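Local coordinates for heat-shock protein cognate (HSC) co-chaperone sgt12 (Aspergillus fumigatus, PDB 3SZ7), which binds chaperones of the HSC family through its TPR domain and directs tail-anchored proteins bound for the endoplasmic reticulum to the GET pathway via get4 and get5, at residues 29-34 with 49-54; 63-68 with 83-88. One frame throughout, in Å; residues are numbered along the deposited sequence.

Contact 1 (29-34 with 49-54)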
ATOM      1  N   LYS A  29      -7.941  17.750  -1.341  1.00 25.46           N
ATOM      2  CA  LYS A  29      -9.301  17.896  -0.834  1.00 25.66           C
ATOM      3  C   LYS A  29      -9.793  16.583  -0.245  1.00 23.48           C
ATOM      4  O   LYS A  29     -10.454  16.577   0.792  1.00 27.15           O
ATOM      5  CB  LYS A  29     -10.257  18.360  -1.933  1.00 24.96           C
ATOM      6  CG  LYS A  29     -10.100  19.821  -2.318  1.00 40.89           C
ATOM      7  CD  LYS A  29     -11.157  20.233  -3.331  1.00 49.01           C
ATOM      8  CE  LYS A  29     -11.048  21.710  -3.674  1.00 49.04           C
ATOM      9  NZ  LYS A  29     -12.097  22.111  -4.647  1.00 48.26           N
ATOM     10  N   ALA A  30      -9.482  15.475  -0.916  1.00 24.08           N
ATOM     11  CA  ALA A  30      -9.890  14.161  -0.430  1.00 26.96           C
ATOM     12  C   ALA A  30      -9.309  13.923   0.951  1.00 24.84           C
ATOM     13  O   ALA A  30     -10.011  13.509   1.873  1.00 21.78           O
ATOM     14  CB  ALA A  30      -9.435  13.070  -1.390  1.00 26.99           C
ATOM     15  N   ILE A  31      -8.016  14.193   1.087  1.00 23.23           N
ATOM     16  CA  ILE A  31      -7.347  14.068   2.377  1.00 23.70           C
ATOM     17  C   ILE A  31      -8.069  14.881   3.451  1.00 24.03           C
ATOM     18  O   ILE A  31      -8.264  14.408   4.566  1.00 24.78           O
ATOM     19  CB  ILE A  31      -5.877  14.505   2.286  1.00 22.75           C
ATOM     20  CG1 ILE A  31      -5.084  13.504   1.435  1.00 19.72           C
ATOM     21  CG2 ILE A  31      -5.273  14.631   3.676  1.00 26.20           C
ATOM     22  CD1 ILE A  31      -3.752  14.026   0.966  1.00 21.40           C
ATOM     23  N   ASP A  32      -8.475  16.102   3.117  1.00 22.16           N
ATOM     24  CA  ASP A  32      -9.149  16.940   4.104  1.00 27.45           C
ATOM     25  C   ASP A  32     -10.533  16.412   4.467  1.00 33.14           C
ATOM     26  O   ASP A  32     -10.918  16.436   5.635  1.00 28.04           O
ATOM     27  CB  ASP A  32      -9.246  18.398   3.653  1.00 28.90           C
ATOM     28  CG  ASP A  32      -9.830  19.294   4.733  1.00 41.28           C
ATOM     29  OD1 ASP A  32      -9.137  19.531   5.744  1.00 43.86           O
ATOM     30  OD2 ASP A  32     -10.979  19.754   4.577  1.00 37.96           O
ATOM     31  N   LEU A  33     -11.272  15.931   3.470  1.00 21.52           N
ATOM     32  CA  LEU A  33     -12.613  15.395   3.691  1.00 24.84           C
ATOM     33  C   LEU A  33     -12.609  14.095   4.500  1.00 27.65           C
ATOM     34  O   LEU A  33     -13.464  13.886   5.364  1.00 25.27           O
ATOM     35  CB  LEU A  33     -13.324  15.184   2.353  1.00 28.49           C
ATOM     36  CG  LEU A  33     -13.717  16.480   1.628  1.00 28.22           C
ATOM     37  CD1 LEU A  33     -13.977  16.229   0.150  1.00 30.11           C
ATOM     38  CD2 LEU A  33     -14.931  17.108   2.298  1.00 32.21           C
ATOM     39  N   TYR A  34     -11.651  13.220   4.217  1.00 21.88           N
ATOM     40  CA  TYR A  34     -11.522  11.980   4.969  1.00 21.96           C
ATOM     41  C   TYR A  34     -11.121  12.293   6.405  1.00 24.39           C
ATOM     42  O   TYR A  34     -11.539  11.611   7.343  1.00 22.92           O
ATOM     43  CB  TYR A  34     -10.463  11.077   4.334  1.00 18.30           C
ATOM     44  CG  TYR A  34     -10.853  10.484   2.999  1.00 21.40           C
ATOM     45  CD1 TYR A  34     -12.160  10.091   2.737  1.00 23.49           C
ATOM     46  CD2 TYR A  34      -9.902  10.302   2.002  1.00 20.37           C
ATOM     47  CE1 TYR A  34     -12.509   9.539   1.515  1.00 23.30           C
ATOM     48  CE2 TYR A  34     -10.241   9.752   0.780  1.00 20.67           C
ATOM     49  CZ  TYR A  34     -11.539   9.374   0.540  1.00 17.36           C
ATOM     50  OH  TYR A  34     -11.860   8.823  -0.678  1.00 21.65           O
ATOM     51  N   SER A  49      -8.319   3.830   5.476  1.00 17.69           N
ATOM     52  CA  SER A  49      -7.791   3.202   4.271  1.00 16.14           C
ATOM     53  C   SER A  49      -8.065   4.065   3.050  1.00 15.52           C
ATOM     54  O   SER A  49      -7.269   4.091   2.114  1.00 14.80           O
ATOM     55  CB  SER A  49      -8.349   1.795   4.092  1.00 21.83           C
ATOM     56  OG  SER A  49      -7.989   0.988   5.203  1.00 32.82           O
ATOM     57  N   ASN A  50      -9.181   4.788   3.072  1.00 19.24           N
ATOM     58  CA  ASN A  50      -9.448   5.772   2.031  1.00 14.46           C
ATOM     59  C   ASN A  50      -8.458   6.937   2.055  1.00 20.52           C
ATOM     60  O   ASN A  50      -7.954   7.339   1.014  1.00 19.26           O
ATOM     61  CB  ASN A  50     -10.894   6.276   2.096  1.00 16.97           C
ATOM     62  CG  ASN A  50     -11.883   5.287   1.506  1.00 24.32           C
ATOM     63  OD1 ASN A  50     -11.505   4.207   1.051  1.00 24.45           O
ATOM     64  ND2 ASN A  50     -13.160   5.647   1.522  1.00 25.20           N
ATOM     65  N   ARG A  51      -8.168   7.474   3.236  1.00 17.54           N
ATOM     66  CA  ARG A  51      -7.196   8.557   3.324  1.00 14.22           C
ATOM     67  C   ARG A  51      -5.808   8.073   2.905  1.00 18.70           C
ATOM     68  O   ARG A  51      -5.026   8.827   2.324  1.00 19.21           O
ATOM     69  CB  ARG A  51      -7.156   9.187   4.722  1.00 17.97           C
ATOM     70  CG  ARG A  51      -6.426  10.527   4.737  1.00 19.70           C
ATOM     71  CD  ARG A  51      -6.565  11.269   6.059  1.00 19.43           C
ATOM     72  NE  ARG A  51      -5.947  10.539   7.159  1.00 22.33           N
ATOM     73  CZ  ARG A  51      -5.899  10.980   8.411  1.00 21.46           C
ATOM     74  NH1 ARG A  51      -6.431  12.159   8.724  1.00 23.58           N
ATOM     75  NH2 ARG A  51      -5.318  10.244   9.350  1.00 24.80           N
ATOM     76  N   ALA A  52      -5.508   6.813   3.205  1.00 15.51           N
ATOM     77  CA  ALA A  52      -4.250   6.208   2.763  1.00 18.07           C
ATOM     78  C   ALA A  52      -4.146   6.215   1.243  1.00 19.90           C
ATOM     79  O   ALA A  52      -3.079   6.470   0.692  1.00 17.41           O
ATOM     80  CB  ALA A  52      -4.109   4.786   3.301  1.00 16.54           C
ATOM     81  N   ALA A  53      -5.255   5.941   0.564  1.00 15.93           N
ATOM     82  CA  ALA A  53      -5.253   5.923  -0.896  1.00 17.92           C
ATOM     83  C   ALA A  53      -4.950   7.312  -1.437  1.00 16.79           C
ATOM     84  O   ALA A  53      -4.240   7.461  -2.442  1.00 18.27           O
ATOM     85  CB  ALA A  53      -6.591   5.426  -1.431  1.00 17.04           C
ATOM     86  N   ALA A  54      -5.492   8.327  -0.768  1.00 17.20           N
ATOM     87  CA  ALA A  54      -5.292   9.712  -1.181  1.00 20.30           C
ATOM     88  C   ALA A  54      -3.850  10.148  -0.943  1.00 18.02           C
ATOM     89  O   ALA A  54      -3.256  10.853  -1.767  1.00 21.70           O
ATOM     90  CB  ALA A  54      -6.266  10.633  -0.441  1.00 22.92           C
TER
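Tyr-34 lays its ring against the backbone and side chain of Asn-50 and Arg-51. Its CB meets Arg-51 CB at 3.8 Å. CG is anti to the carbonyl carbon (chi1 -70°), and beyond it the ring divides its contacts: CD2 lies 3.5 Å from Arg-51 CA, CE2 comes within 3.3 Å of the Asn-50 carbonyl O, and CE1 and CZ are met by Asn-50 CB. That CB sits over one face, 3.7 Å from the ring centroid and offset toward the rim, a CH-pi contact; the amide plane beyond it is turned 47° from the ring. At the tip, OH passes Asn-50 CB and hydrogen-bonds to Asn-19 OD1 of helix 9-23. Ala-54 CB reaches the ring edge near its plane, and the same methyl packs on Ile-31 CG1 at 3.6 Å and on Ala-30 CB at 4.1 Å. Arg-51 carries its CD past the Ile-31 carbonyl O; NH1 hydrogen-bonds to Thr-35 OG1, and NE makes a salt bridge with Asp-67. Segments 29-34 and 49-54 run antiparallel at 162°, their axes 8.9 Å apart at closest approach, and pack the second helix of TPR 1 on the first of TPR 2, as in stacked tetratricopeptide repeats. No hydrogen bond crosses between the two segments: apolar and CH-pi contacts hold them together, while the polar ends of Tyr-34 and Arg-51 are satisfied by neighbouring parts of the fold.

Contact 2 (63-68 with 83-88)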
ATOM      1  N   LYS A  63       2.889   8.813   5.019  1.00 19.61           N
ATOM      2  CA  LYS A  63       1.586   9.116   5.588  1.00 20.75           C
ATOM      3  C   LYS A  63       0.578   8.035   5.212  1.00 18.55           C
ATOM      4  O   LYS A  63      -0.250   7.637   6.036  1.00 16.89           O
ATOM      5  CB  LYS A  63       1.093  10.493   5.138  1.00 19.38           C
ATOM      6  CG  LYS A  63       1.956  11.649   5.635  1.00 31.74           C
ATOM      7  CD  LYS A  63       1.162  12.938   5.741  1.00 44.55           C
ATOM      8  CE  LYS A  63       0.304  12.949   6.999  1.00 49.79           C
ATOM      9  NZ  LYS A  63       1.132  13.021   8.235  1.00 55.40           N
ATOM     10  N   ALA A  64       0.654   7.563   3.969  1.00 15.96           N
ATOM     11  CA  ALA A  64      -0.193   6.461   3.522  1.00 14.24           C
ATOM     12  C   ALA A  64       0.035   5.228   4.395  1.00 16.97           C
ATOM     13  O   ALA A  64      -0.919   4.586   4.842  1.00 17.42           O
ATOM     14  CB  ALA A  64       0.089   6.131   2.049  1.00 15.48           C
ATOM     15  N   ALA A  65       1.301   4.904   4.640  1.00 14.58           N
ATOM     16  CA  ALA A  65       1.641   3.740   5.446  1.00 13.12           C
ATOM     17  C   ALA A  65       1.118   3.862   6.877  1.00 13.19           C
ATOM     18  O   ALA A  65       0.610   2.896   7.444  1.00 17.41           O
ATOM     19  CB  ALA A  65       3.147   3.502   5.444  1.00 14.02           C
ATOM     20  N   GLU A  66       1.230   5.047   7.463  1.00 14.72           N
ATOM     21  CA  GLU A  66       0.744   5.227   8.827  1.00 17.34           C
ATOM     22  C   GLU A  66      -0.778   5.057   8.921  1.00 18.77           C
ATOM     23  O   GLU A  66      -1.276   4.407   9.833  1.00 19.96           O
ATOM     24  CB  GLU A  66       1.214   6.562   9.409  1.00 16.96           C
ATOM     25  CG  GLU A  66       2.724   6.605   9.622  1.00 24.08           C
ATOM     26  CD  GLU A  66       3.185   7.821  10.402  1.00 38.22           C
ATOM     27  OE1 GLU A  66       2.422   8.808  10.487  1.00 39.55           O
ATOM     28  OE2 GLU A  66       4.316   7.786  10.933  1.00 45.97           O
ATOM     29  N   ASP A  67      -1.513   5.620   7.967  1.00 14.72           N
ATOM     30  CA  ASP A  67      -2.962   5.421   7.934  1.00 16.54           C
ATOM     31  C   ASP A  67      -3.311   3.947   7.770  1.00 20.62           C
ATOM     32  O   ASP A  67      -4.142   3.408   8.507  1.00 15.30           O
ATOM     33  CB  ASP A  67      -3.605   6.213   6.796  1.00 16.04           C
ATOM     34  CG  ASP A  67      -3.960   7.625   7.199  1.00 23.61           C
ATOM     35  OD1 ASP A  67      -3.744   7.987   8.379  1.00 24.88           O
ATOM     36  OD2 ASP A  67      -4.465   8.372   6.332  1.00 23.74           O
ATOM     37  N   ALA A  68      -2.699   3.301   6.779  1.00 15.56           N
ATOM     38  CA  ALA A  68      -2.989   1.901   6.513  1.00 15.90           C
ATOM     39  C   ALA A  68      -2.609   1.022   7.705  1.00 15.57           C
ATOM     40  O   ALA A  68      -3.357   0.125   8.084  1.00 18.14           O
ATOM     41  CB  ALA A  68      -2.291   1.433   5.226  1.00 14.01           C
ATOM     42  N   SER A  83      -3.853  -4.241   1.768  1.00 14.60           N
ATOM     43  CA  SER A  83      -3.489  -3.956   0.385  1.00 16.43           C
ATOM     44  C   SER A  83      -2.907  -2.551   0.260  1.00 13.29           C
ATOM     45  O   SER A  83      -1.932  -2.335  -0.464  1.00 14.04           O
ATOM     46  CB  SER A  83      -4.697  -4.118  -0.538  1.00 20.58           C
ATOM     47  OG  SER A  83      -4.312  -3.948  -1.889  1.00 23.52           O
ATOM     48  N   ARG A  84      -3.515  -1.598   0.964  1.00 12.99           N
ATOM     49  CA  ARG A  84      -3.030  -0.222   1.004  1.00 15.83           C
ATOM     50  C   ARG A  84      -1.646  -0.154   1.618  1.00 14.21           C
ATOM     51  O   ARG A  84      -0.780   0.559   1.122  1.00 12.08           O
ATOM     52  CB  ARG A  84      -3.962   0.653   1.839  1.00 17.93           C
ATOM     53  CG  ARG A  84      -5.348   0.780   1.280  1.00 24.21           C
ATOM     54  CD  ARG A  84      -5.460   1.982   0.377  1.00 24.05           C
ATOM     55  NE  ARG A  84      -6.818   2.100  -0.129  1.00 19.65           N
ATOM     56  CZ  ARG A  84      -7.177   1.806  -1.371  1.00 24.78           C
ATOM     57  NH1 ARG A  84      -6.268   1.397  -2.247  1.00 25.56           N
ATOM     58  NH2 ARG A  84      -8.441   1.936  -1.740  1.00 29.14           N
ATOM     59  N   LEU A  85      -1.454  -0.887   2.710  1.00 14.97           N
ATOM     60  CA  LEU A  85      -0.169  -0.915   3.406  1.00 12.46           C
ATOM     61  C   LEU A  85       0.917  -1.527   2.524  1.00 11.63           C
ATOM     62  O   LEU A  85       2.051  -1.054   2.495  1.00 12.34           O
ATOM     63  CB  LEU A  85      -0.292  -1.714   4.701  1.00 13.86           C
ATOM     64  CG  LEU A  85       0.980  -1.814   5.544  1.00 15.12           C
ATOM     65  CD1 LEU A  85       1.546  -0.426   5.803  1.00 12.38           C
ATOM     66  CD2 LEU A  85       0.688  -2.532   6.857  1.00 14.12           C
ATOM     67  N   GLY A  86       0.556  -2.585   1.807  1.00  8.20           N
ATOM     68  CA  GLY A  86       1.481  -3.231   0.892  1.00 10.32           C
ATOM     69  C   GLY A  86       1.987  -2.269  -0.162  1.00 12.56           C
ATOM     70  O   GLY A  86       3.184  -2.202  -0.428  1.00 11.27           O
ATOM     71  N   LEU A  87       1.077  -1.519  -0.774  1.00  9.46           N
ATOM     72  CA  LEU A  87       1.470  -0.576  -1.817  1.00 10.05           C
ATOM     73  C   LEU A  87       2.318   0.554  -1.247  1.00 10.79           C
ATOM     74  O   LEU A  87       3.315   0.947  -1.836  1.00 11.66           O
ATOM     75  CB  LEU A  87       0.241  -0.016  -2.539  1.00 10.18           C
ATOM     76  CG  LEU A  87       0.526   0.883  -3.744  1.00 14.03           C
ATOM     77  CD1 LEU A  87       1.408   0.167  -4.759  1.00 15.38           C
ATOM     78  CD2 LEU A  87      -0.780   1.326  -4.399  1.00 19.52           C
ATOM     79  N   ALA A  88       1.916   1.088  -0.101  1.00 11.16           N
ATOM     80  CA  ALA A  88       2.674   2.166   0.513  1.00 11.74           C
ATOM     81  C   ALA A  88       4.101   1.725   0.835  1.00 12.44           C
ATOM     82  O   ALA A  88       5.060   2.458   0.580  1.00 14.64           O
ATOM     83  CB  ALA A  88       1.958   2.694   1.767  1.00 13.74           C
TER
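Ala-68 sets its CB over the start of the Leu-85 backbone, 3.5 Å from Leu-85 N and 3.8 Å from Leu-85 CB, with Arg-84 CB touching the same methyl at 3.9 Å. Leu-85 then turns its CG anti to the backbone N (chi1 -179°), and its branch CD1 comes 3.8 Å from the Ala-65 carbonyl O and, more loosely, near Ala-65 CB. One turn further along, the methyl of Ala-88 fits between two alanines, 3.9 Å from Ala-64 CB and equally far from Ala-65 CB, and it also rests against Ala-65 N. This is the joint between successive tetratricopeptide repeats: the second helix of TPR 2, 61-74, packs antiparallel on the first helix of TPR 3, 79-91. With Ala-65, Ala-68, Ala-88 and Leu-85 supplying most of the contact, segments 63-68 and 83-88 run at 154°, their axes 8.4 Å apart at closest approach, and CA of Ala-68 and Leu-85 lie 5.1 Å apart. Arg-84 contributes its CB alone; its chain bends at chi2 and its end leads away from segment 63-68, NE making a weak hydrogen bond to the Ser-49 carbonyl O of helix 45-57. Leu-85 also touches Ala-101 of helix 95-109, and Ala-64 touches Ser-56 of helix 45-57.

How the contacts relate
Contacts 1 and 2 are the two successive repeat joints of the TPR domain, TPR 1 with TPR 2 and TPR 2 with TPR 3, and their centres lie about 12 Å apart. They share TPR 2: helix 45-57 supplies one side of contact 1, and helix 61-74, next in the chain, one side of contact 2. A salt bridge between Arg-51 NE and Asp-67 OD2, 2.8 Å long, ties them directly, and Ala-52 O packs on Ala-64 CB at 3.5 Å. Arg-84 of contact 2 also lies against Ala-53. Contact 2 is near the middle of the chain, its centre about 4 Å from the chain centre, against about 14 Å for contact 1.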